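Local coordinates for probable transcriptional regulator, LysR family protein (Rhodococcus sp., PDB 2QL3), which probably acts as a DNA-binding transcriptional regulator, this construct being its C-terminal LysR substrate-binding (effector) domain without the helix-turn-helix part, at the interface of chains A and B. Numbering follows the deposited sequence. Chains: chain A/B, Probable transcriptional regulator, LysR family protein.

Contact 1: the interface of chains A and B. Residues chain A 16-18, 21-22; chain B 143-144, 147, 149, 165.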
loop_
_atom_site.group_PDB
_atom_site.type_symbol
_atom_site.label_atom_id
_atom_site.label_comp_id
_atom_site.label_asym_id
_atom_site.label_seq_id
_atom_site.Cartn_x
_atom_site.Cartn_y
_atom_site.Cartn_z
ATOM N N GLY A 16 -3.090 7.290 -4.234
ATOM C CA GLY A 16 -4.030 6.397 -4.896
ATOM C C GLY A 16 -5.282 6.012 -4.123
ATOM O O GLY A 16 -6.358 6.075 -4.680
ATOM N N PRO A 17 -5.168 5.561 -2.837
ATOM C CA PRO A 17 -6.411 5.191 -2.053
ATOM C C PRO A 17 -7.104 6.313 -1.262
ATOM O O PRO A 17 -8.199 6.138 -0.768
ATOM C CB PRO A 17 -5.915 4.136 -1.067
ATOM C CG PRO A 17 -4.408 4.270 -1.034
ATOM C CD PRO A 17 -3.931 5.234 -2.094
ATOM N N THR A 18 -6.469 7.478 -1.174
ATOM C CA THR A 18 -6.951 8.510 -0.267
ATOM C C THR A 18 -7.669 9.596 -1.054
ATOM O O THR A 18 -8.790 9.993 -0.685
ATOM C CB THR A 18 -5.814 9.122 0.557
ATOM O OG1 THR A 18 -4.783 9.537 -0.332
ATOM C CG2 THR A 18 -5.190 8.078 1.446
ATOM N N PRO A 21 -9.721 7.862 -5.481
ATOM C CA PRO A 21 -10.977 7.113 -5.725
ATOM C C PRO A 21 -12.194 7.991 -5.967
ATOM O O PRO A 21 -12.850 7.801 -6.991
ATOM C CB PRO A 21 -11.132 6.272 -4.477
ATOM C CG PRO A 21 -9.633 6.045 -3.995
ATOM C CD PRO A 21 -9.044 7.428 -4.242
ATOM N N SER A 22 -12.479 8.967 -5.081
ATOM C CA SER A 22 -13.662 9.807 -5.280
ATOM C C SER A 22 -13.545 10.747 -6.470
ATOM O O SER A 22 -14.533 11.053 -7.101
ATOM C CB SER A 22 -14.082 10.593 -4.011
ATOM O OG SER A 22 -12.993 11.349 -3.526
ATOM N N ALA B 143 -9.875 0.628 -2.086
ATOM C CA ALA B 143 -10.521 1.958 -2.107
ATOM C C ALA B 143 -11.322 2.168 -3.376
ATOM O O ALA B 143 -12.430 2.688 -3.339
ATOM C CB ALA B 143 -9.471 3.071 -1.968
ATOM N N PHE B 144 -10.737 1.825 -4.510
ATOM C CA PHE B 144 -11.426 1.933 -5.797
ATOM C C PHE B 144 -12.693 1.093 -5.752
ATOM O O PHE B 144 -13.752 1.523 -6.187
ATOM C CB PHE B 144 -10.517 1.432 -6.914
ATOM C CG PHE B 144 -9.674 2.513 -7.516
ATOM C CD1 PHE B 144 -9.206 3.553 -6.725
ATOM C CD2 PHE B 144 -9.350 2.506 -8.858
ATOM C CE1 PHE B 144 -8.419 4.569 -7.236
ATOM C CE2 PHE B 144 -8.553 3.575 -9.387
ATOM C CZ PHE B 144 -8.083 4.558 -8.541
ATOM N N ARG B 147 -15.470 2.547 -3.392
ATOM C CA ARG B 147 -16.068 3.660 -4.155
ATOM C C ARG B 147 -16.993 3.248 -5.317
ATOM O O ARG B 147 -17.764 4.064 -5.787
ATOM C CB ARG B 147 -14.947 4.620 -4.636
ATOM C CG ARG B 147 -15.345 5.942 -5.263
ATOM C CD ARG B 147 -16.299 6.790 -4.432
ATOM N NE ARG B 147 -15.662 7.277 -3.224
ATOM C CZ ARG B 147 -16.143 8.215 -2.401
ATOM N NH1 ARG B 147 -15.457 8.498 -1.302
ATOM N NH2 ARG B 147 -17.303 8.846 -2.631
ATOM N N LEU B 149 -15.914 1.676 -8.400
ATOM C CA LEU B 149 -15.187 1.654 -9.659
ATOM C C LEU B 149 -14.959 0.247 -10.247
ATOM O O LEU B 149 -14.553 0.107 -11.410
ATOM C CB LEU B 149 -13.864 2.418 -9.516
ATOM C CG LEU B 149 -14.070 3.912 -9.283
ATOM C CD1 LEU B 149 -12.767 4.447 -8.804
ATOM C CD2 LEU B 149 -14.470 4.553 -10.597
ATOM N N GLU B 165 -10.841 5.710 2.636
ATOM C CA GLU B 165 -11.862 6.754 2.424
ATOM C C GLU B 165 -13.011 6.656 3.416
ATOM O O GLU B 165 -13.830 7.576 3.491
ATOM C CB GLU B 165 -12.448 6.664 0.997
ATOM C CG GLU B 165 -11.529 7.107 -0.096
ATOM C CD GLU B 165 -12.265 7.303 -1.416
ATOM O OE1 GLU B 165 -12.995 6.351 -1.832
ATOM O OE2 GLU B 165 -12.137 8.395 -2.026
#
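A:Pro21 and A:Ser22, in the first turn of helix 20-30 (phi/psi -56/-52° at the proline), meet B:Glu165 and the C-terminal part of helix 138-147 of chain B. The site is part of a two-fold symmetric interface between LysR effector domains. The A:Pro21 ring carries much of the packing. Its CG lies 3.6 Å from CB of B:Ala143 and also touches CD1 on the rim of the B:Phe144 ring. The two side chains cross at about a right angle. CB of the proline sits against the carboxylate carbon CD of B:Glu165, at 3.4 Å. The carboxylate is shared between the chains. Its OE2 takes weak hydrogen bonds from A:Ser22 N and from the A:Ser22 hydroxyl OG. Its OE1 forms a salt bridge with NE of B:Arg147 at 3.1 Å. OE1 lies in the guanidinium plane, while NE approaches on the syn side, well out of the carboxylate plane. B:Arg147 has CG anti to its backbone N (chi1 -171°) and bends at chi2 and chi3, which brings the guanidinium back over A:Ser22. An alanine in place of B:Arg147 would probably leave the B:Glu165 carboxylate without its charged mate and uncover A:Ser22 CB. That CB lies over the centre of the guanidinium face, 3.5 Å from CZ of B:Arg147.

Contact 2: the interface of chains A and B. Residues chain A 24-25, 28, 36, 38; chain B 132-133, 149.
B:Tyr133, on strand 131-135, lays its ring beside strand 34-40 of chain A and points its hydroxyl toward helix 20-30. It buries more surface than any other residue of this patch of the domain-domain interface. CB of A:Phe38 meets the ring at its edge, in plane, 3.8 Å from CD1 of B:Tyr133. Farther out, A:Val36 crosses the tyrosine at about a right angle, with its CG1 3.9 Å from the phenol OH of B:Tyr133. A:Thr28 comes tip to tip with the same hydroxyl through its methyl CG2. The threonine OG1 is turned to its own helix, between the backbone N and the carbonyl carbon (chi1 49°), and donates a hydrogen bond to A:Leu24 O at 2.6 Å. This leaves CG2 facing the tyrosine. B:Leu149 supplies a second apolar surface. Its CD2 lies 4.1 Å from CA of A:Tyr25, and the two side chains cross obliquely. CD1 of the leucine faces A:Leu24 CB more loosely. Polar contact across the patch runs through water. Water 1 joins A:Val36 O and A:Phe38 N to B:Ala132 O. Water 2 is 2.9 Å from A:Val36 N and 3.2 Å from the B:Tyr133 hydroxyl OH.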
loop_
_atom_site.group_PDB
_atom_site.type_symbol
_atom_site.label_atom_id
_atom_site.label_comp_id
_atom_site.label_asym_id
_atom_site.label_seq_id
_atom_site.Cartn_x
_atom_site.Cartn_y
_atom_site.Cartn_z
ATOM N N LEU A 24 -11.876 10.135 -9.347
ATOM C CA LEU A 24 -12.169 9.316 -10.549
ATOM C C LEU A 24 -13.647 8.975 -10.635
ATOM O O LEU A 24 -14.254 9.063 -11.706
ATOM C CB LEU A 24 -11.320 8.024 -10.588
ATOM C CG LEU A 24 -9.955 8.138 -11.328
ATOM C CD1 LEU A 24 -9.529 9.603 -11.648
ATOM C CD2 LEU A 24 -8.848 7.268 -10.759
ATOM N N TYR A 25 -14.237 8.591 -9.504
ATOM C CA TYR A 25 -15.689 8.308 -9.479
ATOM C C TYR A 25 -16.483 9.543 -9.884
ATOM O O TYR A 25 -17.263 9.494 -10.841
ATOM C CB TYR A 25 -16.136 7.756 -8.104
ATOM C CG TYR A 25 -17.535 7.223 -8.158
ATOM C CD1 TYR A 25 -17.777 5.884 -8.460
ATOM C CD2 TYR A 25 -18.605 8.067 -7.983
ATOM C CE1 TYR A 25 -19.062 5.387 -8.567
ATOM C CE2 TYR A 25 -19.913 7.586 -8.099
ATOM C CZ TYR A 25 -20.118 6.240 -8.386
ATOM O OH TYR A 25 -21.389 5.751 -8.486
ATOM N N THR A 28 -15.923 10.576 -13.715
ATOM C CA THR A 28 -16.445 9.683 -14.725
ATOM C C THR A 28 -17.949 9.644 -14.687
ATOM O O THR A 28 -18.579 9.364 -15.707
ATOM C CB THR A 28 -15.831 8.241 -14.655
ATOM O OG1 THR A 28 -15.867 7.722 -13.310
ATOM C CG2 THR A 28 -14.420 8.280 -15.202
ATOM N N VAL A 36 -10.706 7.413 -18.174
ATOM C CA VAL A 36 -9.429 7.655 -17.490
ATOM C C VAL A 36 -8.415 6.543 -17.539
ATOM O O VAL A 36 -8.723 5.373 -17.262
ATOM C CB VAL A 36 -9.561 8.327 -16.094
ATOM C CG1 VAL A 36 -10.956 8.344 -15.585
ATOM C CG2 VAL A 36 -8.443 7.906 -15.103
ATOM N N PHE A 38 -5.503 5.412 -15.591
ATOM C CA PHE A 38 -4.957 5.693 -14.283
ATOM C C PHE A 38 -3.634 4.961 -14.108
ATOM O O PHE A 38 -3.571 3.750 -14.334
ATOM C CB PHE A 38 -5.957 5.258 -13.215
ATOM C CG PHE A 38 -5.422 5.323 -11.833
ATOM C CD1 PHE A 38 -5.057 4.138 -11.145
ATOM C CD2 PHE A 38 -5.233 6.551 -11.207
ATOM C CE1 PHE A 38 -4.555 4.205 -9.826
ATOM C CE2 PHE A 38 -4.727 6.611 -9.880
ATOM C CZ PHE A 38 -4.382 5.436 -9.204
ATOM N N ALA B 132 -10.689 -2.210 -15.727
ATOM C CA ALA B 132 -10.978 -0.786 -15.876
ATOM C C ALA B 132 -9.801 0.073 -15.335
ATOM O O ALA B 132 -9.484 1.170 -15.885
ATOM C CB ALA B 132 -12.324 -0.431 -15.170
ATOM N N TYR B 133 -9.206 -0.420 -14.231
ATOM C CA TYR B 133 -8.125 0.229 -13.482
ATOM C C TYR B 133 -7.129 -0.836 -12.997
ATOM O O TYR B 133 -7.517 -1.982 -12.711
ATOM C CB TYR B 133 -8.685 1.018 -12.286
ATOM C CG TYR B 133 -9.693 2.081 -12.691
ATOM C CD1 TYR B 133 -9.258 3.306 -13.189
ATOM C CD2 TYR B 133 -11.079 1.859 -12.595
ATOM C CE1 TYR B 133 -10.136 4.296 -13.554
ATOM C CE2 TYR B 133 -11.988 2.848 -13.004
ATOM C CZ TYR B 133 -11.497 4.053 -13.486
ATOM O OH TYR B 133 -12.331 5.069 -13.882
ATOM N N LEU B 149 -15.914 1.676 -8.400
ATOM C CA LEU B 149 -15.187 1.654 -9.659
ATOM C C LEU B 149 -14.959 0.247 -10.247
ATOM O O LEU B 149 -14.553 0.107 -11.410
ATOM C CB LEU B 149 -13.864 2.418 -9.516
ATOM C CG LEU B 149 -14.070 3.912 -9.283
ATOM C CD1 LEU B 149 -12.767 4.447 -8.804
ATOM C CD2 LEU B 149 -14.470 4.553 -10.597
HETATM O O HOH W 1 -7.304 3.063 -16.262
HETATM O O HOH W 2 -12.570 5.553 -17.058
#

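Contact 3: the interface of chains A and B. Residues chain A 13, 16-17, 38, 40; chain B 135-137, 140, 144.
The A:Phe38 ring of this LysR-family effector domain receives the tip of B:Phe144 on one face, with CZ of B:Phe144 3.7 Å above its plane and offset toward the rim. The two side chains approach at a slant, and the nearest carbons are CE1 of A:Phe38 and CZ of B:Phe144. On one face of the B:Phe144 ring lies CG2 of B:Thr140, one helical turn earlier. Strand 34-40 of one chain packs against helix 138-147 of the other. A:Glu40 is the main polar group. Its CG is anti to the carbonyl carbon (chi1 -88°), and the chain runs extended to carry the carboxylate to chain B. There it meets B:Thr140 tip to tip. The B:Thr140 hydroxyl OG1 donates to A:Glu40 OE2 at 2.7 Å, on the syn side and 15° out of the carboxylate plane. The same OG1 accepts a hydrogen bond from ND2 of B:Asn137 at 2.6 Å, with OG1 of B:Thr140 lying 25° out of the asparagine amide plane. The asparagine probably helps to orient the threonine hydroxyl. The other carboxylate oxygen, OE1, lies beside OG1 of B:Thr135, but the modelled spacing there is doubtful. Water 3 links OE1 of A:Glu40 to B:Ala136 N. The A:Pro17 ring crosses B:Thr140 at about a right angle, its CD 3.5 Å from B:Thr140 OG1. The backbone N of B:Asn137 donates a hydrogen bond to B:Thr135 OG1 at 2.9 Å.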
loop_
_atom_site.group_PDB
_atom_site.type_symbol
_atom_site.label_atom_id
_atom_site.label_comp_id
_atom_site.label_asym_id
_atom_site.label_seq_id
_atom_site.Cartn_x
_atom_site.Cartn_y
_atom_site.Cartn_z
ATOM N N PRO A 13 1.785 6.643 -5.283
ATOM C CA PRO A 13 0.967 5.551 -4.713
ATOM C C PRO A 13 0.168 5.836 -3.430
ATOM O O PRO A 13 -0.957 5.383 -3.342
ATOM C CB PRO A 13 1.982 4.378 -4.545
ATOM C CG PRO A 13 3.038 4.678 -5.647
ATOM C CD PRO A 13 3.161 6.211 -5.587
ATOM N N GLY A 16 -3.090 7.290 -4.234
ATOM C CA GLY A 16 -4.030 6.397 -4.896
ATOM C C GLY A 16 -5.282 6.012 -4.123
ATOM O O GLY A 16 -6.358 6.075 -4.680
ATOM N N PRO A 17 -5.168 5.561 -2.837
ATOM C CA PRO A 17 -6.411 5.191 -2.053
ATOM C C PRO A 17 -7.104 6.313 -1.262
ATOM O O PRO A 17 -8.199 6.138 -0.768
ATOM C CB PRO A 17 -5.915 4.136 -1.067
ATOM C CG PRO A 17 -4.408 4.270 -1.034
ATOM C CD PRO A 17 -3.931 5.234 -2.094
ATOM N N PHE A 38 -5.503 5.412 -15.591
ATOM C CA PHE A 38 -4.957 5.693 -14.283
ATOM C C PHE A 38 -3.634 4.961 -14.108
ATOM O O PHE A 38 -3.571 3.750 -14.334
ATOM C CB PHE A 38 -5.957 5.258 -13.215
ATOM C CG PHE A 38 -5.422 5.323 -11.833
ATOM C CD1 PHE A 38 -5.057 4.138 -11.145
ATOM C CD2 PHE A 38 -5.233 6.551 -11.207
ATOM C CE1 PHE A 38 -4.555 4.205 -9.826
ATOM C CE2 PHE A 38 -4.727 6.611 -9.880
ATOM C CZ PHE A 38 -4.382 5.436 -9.204
ATOM N N GLU A 40 -0.419 4.789 -11.148
ATOM C CA GLU A 40 0.327 5.173 -9.965
ATOM C C GLU A 40 1.793 4.999 -10.273
ATOM O O GLU A 40 2.181 3.985 -10.831
ATOM C CB GLU A 40 0.001 4.226 -8.806
ATOM C CG GLU A 40 -1.169 4.648 -8.016
ATOM C CD GLU A 40 -1.677 3.578 -7.062
ATOM O OE1 GLU A 40 -1.646 2.379 -7.443
ATOM O OE2 GLU A 40 -2.104 3.935 -5.947
ATOM N N THR B 135 -3.593 -1.385 -10.395
ATOM C CA THR B 135 -2.753 -0.845 -9.326
ATOM C C THR B 135 -1.836 -1.938 -8.776
ATOM O O THR B 135 -2.157 -3.104 -8.818
ATOM C CB THR B 135 -3.601 -0.101 -8.195
ATOM O OG1 THR B 135 -2.741 0.351 -7.134
ATOM C CG2 THR B 135 -4.716 -1.012 -7.601
ATOM N N ALA B 136 -0.681 -1.545 -8.280
ATOM C CA ALA B 136 0.198 -2.449 -7.589
ATOM C C ALA B 136 -0.050 -2.344 -6.080
ATOM O O ALA B 136 0.539 -3.074 -5.287
ATOM C CB ALA B 136 1.645 -2.054 -7.932
ATOM N N ASN B 137 -0.936 -1.412 -5.702
ATOM C CA ASN B 137 -1.198 -1.008 -4.318
ATOM C C ASN B 137 -2.483 -1.666 -3.786
ATOM O O ASN B 137 -3.580 -1.357 -4.244
ATOM C CB ASN B 137 -1.293 0.547 -4.272
ATOM C CG ASN B 137 -1.170 1.129 -2.869
ATOM O OD1 ASN B 137 -0.503 0.553 -2.011
ATOM N ND2 ASN B 137 -1.701 2.337 -2.669
ATOM N N THR B 140 -5.146 0.649 -2.806
ATOM C CA THR B 140 -5.746 1.378 -3.904
ATOM C C THR B 140 -6.829 0.508 -4.510
ATOM O O THR B 140 -7.912 1.005 -4.746
ATOM C CB THR B 140 -4.734 1.797 -4.972
ATOM O OG1 THR B 140 -3.678 2.514 -4.343
ATOM C CG2 THR B 140 -5.379 2.632 -6.094
ATOM N N PHE B 144 -10.737 1.825 -4.510
ATOM C CA PHE B 144 -11.426 1.933 -5.797
ATOM C C PHE B 144 -12.693 1.093 -5.752
ATOM O O PHE B 144 -13.752 1.523 -6.187
ATOM C CB PHE B 144 -10.517 1.432 -6.914
ATOM C CG PHE B 144 -9.674 2.513 -7.516
ATOM C CD1 PHE B 144 -9.206 3.553 -6.725
ATOM C CD2 PHE B 144 -9.350 2.506 -8.858
ATOM C CE1 PHE B 144 -8.419 4.569 -7.236
ATOM C CE2 PHE B 144 -8.553 3.575 -9.387
ATOM C CZ PHE B 144 -8.083 4.558 -8.541
HETATM O O HOH W 3 0.467 1.236 -8.181
#

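The three contacts form one continuous strip. The centres of their C-alpha atoms lie about 9 Å apart for contacts 1 and 2, 8 Å for contacts 1 and 3, and 11 Å for contacts 2 and 3. Contact 1 shares B:Leu149 with contact 2, and A:Gly16, A:Pro17 and B:Phe144 with contact 3. A:Phe38 joins contacts 2 and 3. Helix 20-30 and strand 34-40 of chain A therefore pack together against strand 131-135 and helix 138-147 of chain B. The two-fold repeats the strip with the chains exchanged. Such pairing is typical of LysR effector domains, so the dimer may be biological.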